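Local coordinates for protein pyridoxine 4-oxidase (Mesorhizobium loti, PDB 4HA6) that uses bound FAD to oxidise pyridoxine at its 4-hydroxymethyl group to pyridoxal, as a GMC-family oxidase that passes the electrons to molecular oxygen, at residues Gly286-His292 against Pro365-Val371; Tyr60-Gln65 against Arg381-Ala387; Pro152-Phe157 against Glu413-Trp417; Ala301-Val306 against Gly353-Ser357. All blocks are in the same frame, centred on the assembly; numbering follows the deposited sequence.

Contact 1: residues Gly286-His292 against Pro365-Val371; sequences GRNLQDH and PTSRGSV
Three backbone hydrogen bonds join the two segments. Gly369 N donates to Leu289 O at 2.8 Å, and Leu289 N donates back to Gly369 O at 3.2 Å. Leu289 and Gly369 thus form a single antiparallel hydrogen-bonded pair, their CA atoms 4.6 Å apart. Val371 N donates to Gly286 O at 2.8 Å. The end-to-end directions differ by 145°. Gly286 (phi 93°, psi -16°) needs to be glycine: a CB would strike the Val371 carbonyl. One water accepts from Asn288 N (3.0 Å) and donates to Gly369 O (2.8 Å). A second donates to Gln290 OE1 (2.6 Å) and Pro365 O (2.9 Å). Gln290 OE1 also accepts from Leu484 N. Segment 286-292 is the loop leading into strand 293-302 of the large antiparallel sheet. Segment 365-371 runs from a loop into short strand 370-372. His292 ND1 is hydrogen-bonded to His446 ND1; His446 lines the pyridoxamine pocket, and the His292 side chain lies about 7 Å from the ligand. Arg368 (chi1 m, chi2 m) folds back, its NH1 donating to Pro365 O and Ser367 O, both at 2.8 Å. Gln290 CD lies over one face of this guanidinium, 3.4 Å from Arg368 NE. Leu289 (t, p) sets CD2 3.9 Å from Val371 CG2. At the other end Pro365 CG packs 3.4 Å from Asp291 O.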
# COMPACT_ATOMS: atom_id res chain seq x y z
N GLY A 286 14.17 -1.20 -9.24
CA GLY A 286 13.58 0.11 -9.43
C GLY A 286 12.52 0.16 -10.52
O GLY A 286 11.76 1.12 -10.58
N ARG A 287 12.48 -0.86 -11.38
CA ARG A 287 11.51 -0.90 -12.48
C ARG A 287 10.22 -1.61 -12.02
O ARG A 287 10.14 -2.05 -10.87
CB ARG A 287 12.13 -1.57 -13.71
CG ARG A 287 13.34 -0.81 -14.27
CD ARG A 287 13.63 -1.18 -15.73
NE ARG A 287 12.51 -0.82 -16.60
CZ ARG A 287 12.24 0.42 -17.01
NH1 ARG A 287 13.01 1.44 -16.62
NH2 ARG A 287 11.19 0.65 -17.79
N ASN A 288 9.23 -1.72 -12.92
CA ASN A 288 7.95 -2.38 -12.57
C ASN A 288 7.18 -1.59 -11.49
O ASN A 288 6.28 -2.15 -10.84
CB ASN A 288 8.18 -3.86 -12.14
CG ASN A 288 6.87 -4.66 -11.90
OD1 ASN A 288 6.62 -5.20 -10.79
ND2 ASN A 288 6.04 -4.76 -12.94
N LEU A 289 7.53 -0.32 -11.29
CA LEU A 289 6.84 0.49 -10.26
C LEU A 289 5.36 0.66 -10.59
O LEU A 289 5.02 1.13 -11.68
CB LEU A 289 7.48 1.87 -10.08
CG LEU A 289 6.64 2.87 -9.25
CD1 LEU A 289 6.61 2.45 -7.80
CD2 LEU A 289 7.14 4.33 -9.35
N GLN A 290 4.50 0.30 -9.64
CA GLN A 290 3.05 0.47 -9.81
C GLN A 290 2.44 1.26 -8.65
O GLN A 290 2.99 1.26 -7.55
CB GLN A 290 2.36 -0.90 -9.87
CG GLN A 290 2.78 -1.73 -11.07
CD GLN A 290 2.54 -3.20 -10.85
OE1 GLN A 290 1.39 -3.64 -10.77
NE2 GLN A 290 3.62 -3.96 -10.69
N ASP A 291 1.29 1.87 -8.89
CA ASP A 291 0.55 2.56 -7.84
C ASP A 291 -0.91 2.65 -8.28
O ASP A 291 -1.21 2.48 -9.47
CB ASP A 291 1.14 3.96 -7.59
CG ASP A 291 0.40 4.75 -6.51
OD1 ASP A 291 -0.14 4.14 -5.54
OD2 ASP A 291 0.36 6.01 -6.62
N HIS A 292 -1.81 2.87 -7.33
CA HIS A 292 -3.23 3.09 -7.66
C HIS A 292 -3.47 4.59 -7.72
O HIS A 292 -2.82 5.34 -7.00
CB HIS A 292 -4.15 2.49 -6.60
CG HIS A 292 -4.40 1.02 -6.73
ND1 HIS A 292 -4.24 0.14 -5.68
CD2 HIS A 292 -4.85 0.28 -7.77
CE1 HIS A 292 -4.55 -1.08 -6.07
NE2 HIS A 292 -4.93 -1.03 -7.34
N PRO A 365 -3.89 -1.14 -12.94
CA PRO A 365 -3.26 -0.34 -14.01
C PRO A 365 -2.19 -1.14 -14.74
O PRO A 365 -1.46 -1.92 -14.10
CB PRO A 365 -2.61 0.83 -13.25
CG PRO A 365 -2.47 0.34 -11.81
CD PRO A 365 -3.68 -0.55 -11.60
N THR A 366 -2.11 -0.95 -16.06
CA THR A 366 -1.11 -1.65 -16.86
C THR A 366 0.11 -0.79 -17.08
O THR A 366 1.13 -1.30 -17.51
CB THR A 366 -1.66 -2.16 -18.22
OG1 THR A 366 -2.04 -1.05 -19.05
CG2 THR A 366 -2.86 -3.05 -18.00
N SER A 367 0.02 0.52 -16.79
CA SER A 367 1.20 1.38 -16.83
C SER A 367 2.26 0.90 -15.82
O SER A 367 1.93 0.26 -14.81
CB SER A 367 0.85 2.85 -16.54
OG SER A 367 -0.16 3.31 -17.43
N ARG A 368 3.52 1.20 -16.11
CA ARG A 368 4.63 0.76 -15.27
C ARG A 368 5.68 1.85 -15.24
O ARG A 368 6.06 2.39 -16.29
CB ARG A 368 5.24 -0.54 -15.81
CG ARG A 368 4.33 -1.76 -15.71
CD ARG A 368 4.11 -2.15 -14.24
NE ARG A 368 3.36 -3.41 -14.11
CZ ARG A 368 2.04 -3.52 -14.24
NH1 ARG A 368 1.29 -2.45 -14.49
NH2 ARG A 368 1.47 -4.71 -14.09
N GLY A 369 6.14 2.21 -14.04
CA GLY A 369 7.10 3.28 -13.92
C GLY A 369 8.43 2.82 -13.35
O GLY A 369 8.79 1.64 -13.44
N SER A 370 9.17 3.76 -12.76
CA SER A 370 10.49 3.40 -12.24
C SER A 370 10.91 4.35 -11.13
O SER A 370 10.41 5.48 -11.05
CB SER A 370 11.54 3.44 -13.35
OG SER A 370 11.75 4.77 -13.82
N VAL A 371 11.80 3.86 -10.27
CA VAL A 371 12.48 4.69 -9.27
C VAL A 371 13.98 4.51 -9.49
O VAL A 371 14.45 3.37 -9.63
CB VAL A 371 12.16 4.26 -7.83
CG1 VAL A 371 12.64 5.32 -6.84
CG2 VAL A 371 10.68 4.02 -7.65
O HOH W 1 9.35 -0.23 -15.49
O HOH W 2 -1.04 -3.19 -11.52
O HOH W 3 1.05 1.65 -12.24

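Contact 2: residues Tyr60-Gln65 against Arg381-Ala387; sequences YRTEAQ and RLIIDPA
The contact joins strand 60-61, just after the FAD-binding residue Trp58, to short strand 383-385, which pairs with strand 370-372. The segments run roughly alongside, 35° apart end to end, with Thr62 CA 4.8 Å from Ile384 CA. Glu63 N donates to Ile384 O at 2.9 Å. A water accepts from Ile384 N at 2.9 Å and lies 2.8 Å from Arg61 O and 3.0 Å from Leu382 O. Glu63 (m, m) forms a salt bridge through OE1 with Arg381 NH1 at 2.8 Å. Gln65 (m, m) folds over so that NE2 donates to Asp385 OD2 at 3.0 Å. Asp385 OD2 also accepts from Ala387 N at 2.9 Å, an Asx turn. Gln65 OE1 is taken by Tyr388 N. Tyr60 (m) places CB 3.7 Å from Ile384 CD1 and CE1 3.9 Å from Leu382 CD1, and Thr62 CB lies 3.8 Å from Pro386 CD. Tyr60 OH is hydrogen-bonded to Glu255 OE2. One direct backbone bond joins the segments, so polar side chains carry much of the link.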
# COMPACT_ATOMS: atom_id res chain seq x y z
N TYR A 60 7.85 12.24 -0.47
CA TYR A 60 8.55 12.21 -1.75
C TYR A 60 7.78 13.01 -2.79
O TYR A 60 6.56 13.16 -2.67
CB TYR A 60 8.68 10.78 -2.28
CG TYR A 60 9.39 9.84 -1.35
CD1 TYR A 60 10.78 9.73 -1.36
CD2 TYR A 60 8.67 9.03 -0.46
CE1 TYR A 60 11.45 8.86 -0.51
CE2 TYR A 60 9.33 8.15 0.39
CZ TYR A 60 10.72 8.07 0.36
OH TYR A 60 11.39 7.22 1.21
N ARG A 61 8.47 13.49 -3.81
CA ARG A 61 7.82 14.23 -4.88
C ARG A 61 8.12 13.52 -6.21
O ARG A 61 9.29 13.31 -6.55
CB ARG A 61 8.35 15.67 -4.89
CG ARG A 61 7.63 16.58 -5.86
CD ARG A 61 8.41 17.86 -6.05
NE ARG A 61 8.01 18.57 -7.27
CZ ARG A 61 8.48 18.30 -8.49
NH1 ARG A 61 9.37 17.33 -8.66
NH2 ARG A 61 8.06 19.01 -9.53
N THR A 62 7.09 13.12 -6.96
CA THR A 62 7.35 12.44 -8.23
C THR A 62 7.76 13.44 -9.31
O THR A 62 7.51 14.64 -9.16
CB THR A 62 6.11 11.72 -8.77
OG1 THR A 62 5.32 12.65 -9.49
CG2 THR A 62 5.28 11.08 -7.62
N GLU A 63 8.37 12.95 -10.39
CA GLU A 63 8.51 13.77 -11.59
C GLU A 63 7.14 14.27 -12.08
O GLU A 63 6.11 13.68 -11.76
CB GLU A 63 9.15 12.96 -12.71
CG GLU A 63 10.57 12.47 -12.39
CD GLU A 63 11.52 13.61 -12.08
OE1 GLU A 63 11.84 13.83 -10.88
OE2 GLU A 63 11.95 14.30 -13.03
N ALA A 64 7.14 15.36 -12.85
CA ALA A 64 5.93 15.79 -13.57
C ALA A 64 5.37 14.64 -14.40
O ALA A 64 6.13 13.94 -15.07
CB ALA A 64 6.25 16.98 -14.47
N GLN A 65 4.05 14.43 -14.39
CA GLN A 65 3.45 13.33 -15.18
C GLN A 65 2.65 13.80 -16.39
O GLN A 65 1.57 14.39 -16.23
CB GLN A 65 2.53 12.47 -14.31
CG GLN A 65 3.23 11.76 -13.18
CD GLN A 65 4.22 10.74 -13.67
OE1 GLN A 65 3.83 9.70 -14.20
NE2 GLN A 65 5.49 11.01 -13.49
N ARG A 381 17.69 13.16 -3.55
CA ARG A 381 16.29 12.76 -3.71
C ARG A 381 16.11 11.70 -4.79
O ARG A 381 16.88 11.64 -5.76
CB ARG A 381 15.40 13.98 -3.98
CG ARG A 381 15.80 14.76 -5.19
CD ARG A 381 14.74 14.64 -6.27
NE ARG A 381 15.23 15.13 -7.56
CZ ARG A 381 14.51 15.15 -8.67
NH1 ARG A 381 13.25 14.71 -8.65
NH2 ARG A 381 15.03 15.61 -9.80
N LEU A 382 15.12 10.84 -4.60
CA LEU A 382 14.83 9.80 -5.58
C LEU A 382 14.16 10.40 -6.80
O LEU A 382 13.41 11.38 -6.69
CB LEU A 382 13.95 8.70 -4.98
CG LEU A 382 14.56 7.84 -3.88
CD1 LEU A 382 13.51 6.92 -3.25
CD2 LEU A 382 15.75 7.02 -4.38
N ILE A 383 14.44 9.80 -7.95
CA ILE A 383 13.76 10.16 -9.20
C ILE A 383 12.65 9.13 -9.43
O ILE A 383 12.91 7.98 -9.79
CB ILE A 383 14.73 10.16 -10.37
CG1 ILE A 383 15.96 11.03 -10.03
CG2 ILE A 383 14.04 10.63 -11.66
CD1 ILE A 383 16.91 11.22 -11.20
N ILE A 384 11.41 9.56 -9.19
CA ILE A 384 10.25 8.68 -9.17
C ILE A 384 9.30 9.03 -10.31
O ILE A 384 8.71 10.12 -10.33
CB ILE A 384 9.47 8.82 -7.84
CG1 ILE A 384 10.36 8.45 -6.65
CG2 ILE A 384 8.19 7.97 -7.85
CD1 ILE A 384 9.88 9.04 -5.32
N ASP A 385 9.18 8.12 -11.27
CA ASP A 385 8.26 8.32 -12.39
C ASP A 385 7.24 7.21 -12.41
O ASP A 385 7.48 6.17 -13.00
CB ASP A 385 9.03 8.33 -13.72
CG ASP A 385 8.09 8.34 -14.94
OD1 ASP A 385 8.52 7.94 -16.04
OD2 ASP A 385 6.91 8.74 -14.79
N PRO A 386 6.07 7.43 -11.77
CA PRO A 386 5.04 6.39 -11.72
C PRO A 386 4.42 6.10 -13.09
O PRO A 386 3.71 5.11 -13.19
CB PRO A 386 3.98 6.97 -10.77
CG PRO A 386 4.23 8.45 -10.76
CD PRO A 386 5.71 8.61 -10.95
N ALA A 387 4.68 6.94 -14.10
CA ALA A 387 4.10 6.78 -15.45
C ALA A 387 2.58 6.70 -15.41
O ALA A 387 1.97 5.86 -16.08
CB ALA A 387 4.68 5.55 -16.16
O HOH W 4 11.12 12.28 -8.38

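Contact 3: residues Pro152-Phe157 against Glu413-Trp417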
# COMPACT_ATOMS: atom_id res chain seq x y z
N PRO A 152 -24.51 7.96 7.49
CA PRO A 152 -25.74 7.84 6.70
C PRO A 152 -25.50 8.13 5.21
O PRO A 152 -26.17 7.52 4.37
CB PRO A 152 -26.68 8.89 7.33
CG PRO A 152 -25.83 9.75 8.19
CD PRO A 152 -24.67 8.89 8.62
N LEU A 153 -24.54 9.01 4.89
CA LEU A 153 -24.08 9.20 3.51
C LEU A 153 -23.56 7.90 2.88
O LEU A 153 -23.93 7.55 1.76
CB LEU A 153 -22.98 10.28 3.43
CG LEU A 153 -22.34 10.54 2.06
CD1 LEU A 153 -23.38 10.70 0.93
CD2 LEU A 153 -21.43 11.77 2.09
N ALA A 154 -22.70 7.20 3.61
CA ALA A 154 -22.14 5.93 3.12
C ALA A 154 -23.21 4.86 2.96
O ALA A 154 -23.18 4.07 2.01
CB ALA A 154 -21.02 5.44 4.02
N ARG A 155 -24.17 4.82 3.88
CA ARG A 155 -25.25 3.85 3.75
C ARG A 155 -26.09 4.14 2.51
O ARG A 155 -26.59 3.22 1.85
CB ARG A 155 -26.12 3.80 5.00
CG ARG A 155 -25.44 3.17 6.20
CD ARG A 155 -26.39 3.04 7.38
NE ARG A 155 -26.05 3.97 8.46
CZ ARG A 155 -26.74 5.07 8.73
NH1 ARG A 155 -27.81 5.39 8.00
NH2 ARG A 155 -26.37 5.86 9.74
N ALA A 156 -26.24 5.42 2.21
CA ALA A 156 -27.03 5.84 1.06
C ALA A 156 -26.28 5.44 -0.22
O ALA A 156 -26.88 5.02 -1.22
CB ALA A 156 -27.26 7.32 1.11
N PHE A 157 -24.95 5.58 -0.17
CA PHE A 157 -24.11 5.22 -1.30
C PHE A 157 -24.22 3.72 -1.52
O PHE A 157 -24.39 3.25 -2.66
CB PHE A 157 -22.67 5.61 -0.97
CG PHE A 157 -21.65 5.09 -1.95
CD1 PHE A 157 -21.47 5.71 -3.18
CD2 PHE A 157 -20.84 4.01 -1.61
CE1 PHE A 157 -20.50 5.25 -4.07
CE2 PHE A 157 -19.87 3.54 -2.50
CZ PHE A 157 -19.70 4.16 -3.73
N GLU A 413 -31.31 6.95 -4.56
CA GLU A 413 -30.89 6.54 -3.22
C GLU A 413 -30.00 7.58 -2.55
O GLU A 413 -29.81 7.54 -1.33
CB GLU A 413 -30.18 5.19 -3.26
CG GLU A 413 -31.10 4.01 -3.59
CD GLU A 413 -31.51 3.96 -5.05
OE1 GLU A 413 -32.41 3.16 -5.38
OE2 GLU A 413 -30.94 4.71 -5.88
N LEU A 414 -29.46 8.51 -3.34
CA LEU A 414 -28.61 9.59 -2.80
C LEU A 414 -29.28 10.98 -2.89
O LEU A 414 -28.68 11.99 -2.53
CB LEU A 414 -27.25 9.60 -3.51
CG LEU A 414 -26.15 8.67 -3.00
CD1 LEU A 414 -25.07 8.52 -4.06
CD2 LEU A 414 -25.54 9.19 -1.71
N ALA A 415 -30.53 11.00 -3.34
CA ALA A 415 -31.30 12.23 -3.49
C ALA A 415 -31.49 12.98 -2.18
O ALA A 415 -31.72 14.19 -2.17
CB ALA A 415 -32.65 11.92 -4.11
N GLY A 416 -31.40 12.27 -1.06
CA GLY A 416 -31.51 12.92 0.24
C GLY A 416 -30.28 13.76 0.55
O GLY A 416 -30.33 14.71 1.35
N TRP A 417 -29.16 13.42 -0.08
CA TRP A 417 -27.90 14.11 0.22
C TRP A 417 -27.46 15.06 -0.88
O TRP A 417 -26.81 16.08 -0.60
CB TRP A 417 -26.78 13.09 0.49
CG TRP A 417 -26.94 12.42 1.78
CD1 TRP A 417 -27.56 11.22 2.02
CD2 TRP A 417 -26.51 12.91 3.05
NE1 TRP A 417 -27.54 10.94 3.37
CE2 TRP A 417 -26.90 11.97 4.02
CE3 TRP A 417 -25.84 14.06 3.46
CZ2 TRP A 417 -26.63 12.14 5.38
CZ3 TRP A 417 -25.57 14.23 4.80
CH2 TRP A 417 -25.96 13.28 5.74
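Ala156 is the bump at the middle of this contact. Its CB points from helix 152-163 into a hollow formed by Glu413, Leu414 and Trp417. Ala156 CB lies 3.5 Å from Glu413 O, 3.8 Å from Leu414 CD2 and 4.0 Å from Trp417 CD1. The small residue lets the helix come close, with Ala156 CA 5.6 Å from Leu414 CA. The indole of Trp417 lies along the first turn of the helix. Leu153 CA sits over its five-membered ring, 4.1 Å from the centroid, as a CH-pi contact. Pro152 CG meets Trp417 CZ2 at 3.8 Å. From the other segment, Leu414 sends CD2 toward the helix, 3.7 Å from Leu153 CD1 and 4.0 Å from Phe157 N. Behind the contact, Leu153 and Trp417 both touch Tyr356 of strand 355-362, and Phe157 packs on strand 333-338. The loop between helix 392-409 and strand 418-421 is thereby fitted against the helix, away from the FAD and pyridoxamine sites. The chemistry is apolar: side-chain packing and one CH-pi contact join the segments, with no polar pair between them.

Contact 4: residues Ala301-Val306 against Gly353-Ser357; sequences AARKPV and GSAYS
Two strong backbone hydrogen bonds carry the contact, both accepted by segment 353-357. Ala302 N donates to Ser354 O at 2.8 Å, with an N-H...O angle of 171°. Val306 N donates to Gly353 O at 2.7 Å and 175°. Gly353 O also receives a CA-H...O contact from Pro305 CA at 3.6 Å, and Gly353 CA returns one to Val306 O at 3.6 Å. Ala301 and Ala355 form an antiparallel non-hydrogen-bonded pair with CA atoms 4.5 Å apart. This is the end of the pairing between strands 293-302 and 355-362 in the large antiparallel sheet. Beyond Ala302 the chain leaves the strand, loops out through Arg303 and Lys304, and comes back at Val306, whose CA is 4.4 Å from Gly353 CA. Gly353 has a positive phi (78°), which suits glycine. Other polar groups find partners nearby. Ala301 makes backbone bonds with Glu419 and Arg420, and Tyr356 with Tyr300. Ser354 OG bonds Ala351 O. Arg303 NH2 donates to Gly416 O. Tyr356 takes chi1 p, which brings the edge of its ring to the other segment: Tyr356 CD1 lies 4.2 Å from Ala302 CB and 4.2 Å from Val306 CG2.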
# COMPACT_ATOMS: atom_id res chain seq x y z
N ALA A 301 -22.27 18.91 -4.44
CA ALA A 301 -22.77 19.84 -3.43
C ALA A 301 -23.82 19.09 -2.61
O ALA A 301 -24.66 18.38 -3.17
CB ALA A 301 -23.40 21.06 -4.10
N ALA A 302 -23.77 19.24 -1.29
CA ALA A 302 -24.74 18.54 -0.44
C ALA A 302 -25.99 19.38 -0.17
O ALA A 302 -25.91 20.60 -0.01
CB ALA A 302 -24.11 18.10 0.87
N ARG A 303 -27.14 18.70 -0.11
CA ARG A 303 -28.45 19.31 0.10
C ARG A 303 -28.62 19.70 1.57
O ARG A 303 -29.52 20.46 1.92
CB ARG A 303 -29.55 18.32 -0.31
CG ARG A 303 -30.91 18.96 -0.57
CD ARG A 303 -31.95 17.92 -0.95
NE ARG A 303 -32.06 16.94 0.10
CZ ARG A 303 -32.90 17.03 1.12
NH1 ARG A 303 -33.76 18.05 1.21
NH2 ARG A 303 -32.89 16.09 2.04
N LYS A 304 -27.77 19.15 2.42
CA LYS A 304 -27.80 19.44 3.85
C LYS A 304 -26.41 19.18 4.44
O LYS A 304 -25.58 18.56 3.78
CB LYS A 304 -28.88 18.61 4.53
CG LYS A 304 -28.79 17.11 4.30
CD LYS A 304 -30.17 16.52 4.59
CE LYS A 304 -30.14 15.01 4.76
NZ LYS A 304 -31.50 14.56 5.20
N PRO A 305 -26.13 19.67 5.67
CA PRO A 305 -24.78 19.50 6.23
C PRO A 305 -24.26 18.05 6.28
O PRO A 305 -24.91 17.18 6.86
CB PRO A 305 -24.94 20.03 7.66
CG PRO A 305 -26.03 21.05 7.55
CD PRO A 305 -26.99 20.52 6.52
N VAL A 306 -23.09 17.82 5.70
CA VAL A 306 -22.40 16.53 5.78
C VAL A 306 -21.65 16.39 7.11
O VAL A 306 -20.66 17.09 7.34
CB VAL A 306 -21.40 16.34 4.62
CG1 VAL A 306 -20.65 15.03 4.77
CG2 VAL A 306 -22.11 16.41 3.29
N GLY A 353 -18.27 20.30 5.21
CA GLY A 353 -19.66 19.98 5.49
C GLY A 353 -20.62 20.26 4.33
O GLY A 353 -21.76 19.79 4.35
N SER A 354 -20.15 21.01 3.33
CA SER A 354 -21.02 21.46 2.23
C SER A 354 -21.00 20.54 1.01
O SER A 354 -21.81 20.69 0.08
CB SER A 354 -20.61 22.86 1.78
OG SER A 354 -19.45 22.80 0.97
N ALA A 355 -20.08 19.59 0.99
CA ALA A 355 -19.94 18.71 -0.16
C ALA A 355 -19.35 17.35 0.22
O ALA A 355 -18.77 17.18 1.30
CB ALA A 355 -19.08 19.38 -1.25
N TYR A 356 -19.55 16.39 -0.68
CA TYR A 356 -18.89 15.09 -0.57
C TYR A 356 -18.41 14.70 -1.96
O TYR A 356 -18.94 15.18 -2.97
CB TYR A 356 -19.83 14.03 -0.02
CG TYR A 356 -21.13 13.87 -0.79
CD1 TYR A 356 -22.24 14.65 -0.49
CD2 TYR A 356 -21.26 12.90 -1.78
CE1 TYR A 356 -23.44 14.49 -1.17
CE2 TYR A 356 -22.45 12.74 -2.48
CZ TYR A 356 -23.53 13.54 -2.17
OH TYR A 356 -24.72 13.38 -2.86
N SER A 357 -17.39 13.85 -2.00
CA SER A 357 -16.82 13.40 -3.26
C SER A 357 -16.97 11.90 -3.38
O SER A 357 -16.85 11.18 -2.38
CB SER A 357 -15.33 13.73 -3.35
OG SER A 357 -15.10 15.11 -3.58

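In the fold
From the N terminus, the chain supplies 60-65, then 152-157, 286-292 and 301-306. The second segments follow in chain order: 353-357 (contact 4), 365-371 (contact 1), 381-387 (contact 2) and 413-417 (contact 3). Contact 4 closes the shortest loop, nested inside contact 1, which is nested inside contact 2. Contact 3 encloses contacts 1 and 4 but crosses contact 2. Contacts 1 and 2 touch through paired strands 370-372 and 383-385, with the Tyr60 side chain about 6 Å from the FAD. Contacts 3 and 4 also touch, where Trp417 O probably accepts from Arg303 N at 2.7 Å. They tie helix 152-163 and the 413-417 loop to the large sheet, about 35 Å from contact 1 between centres.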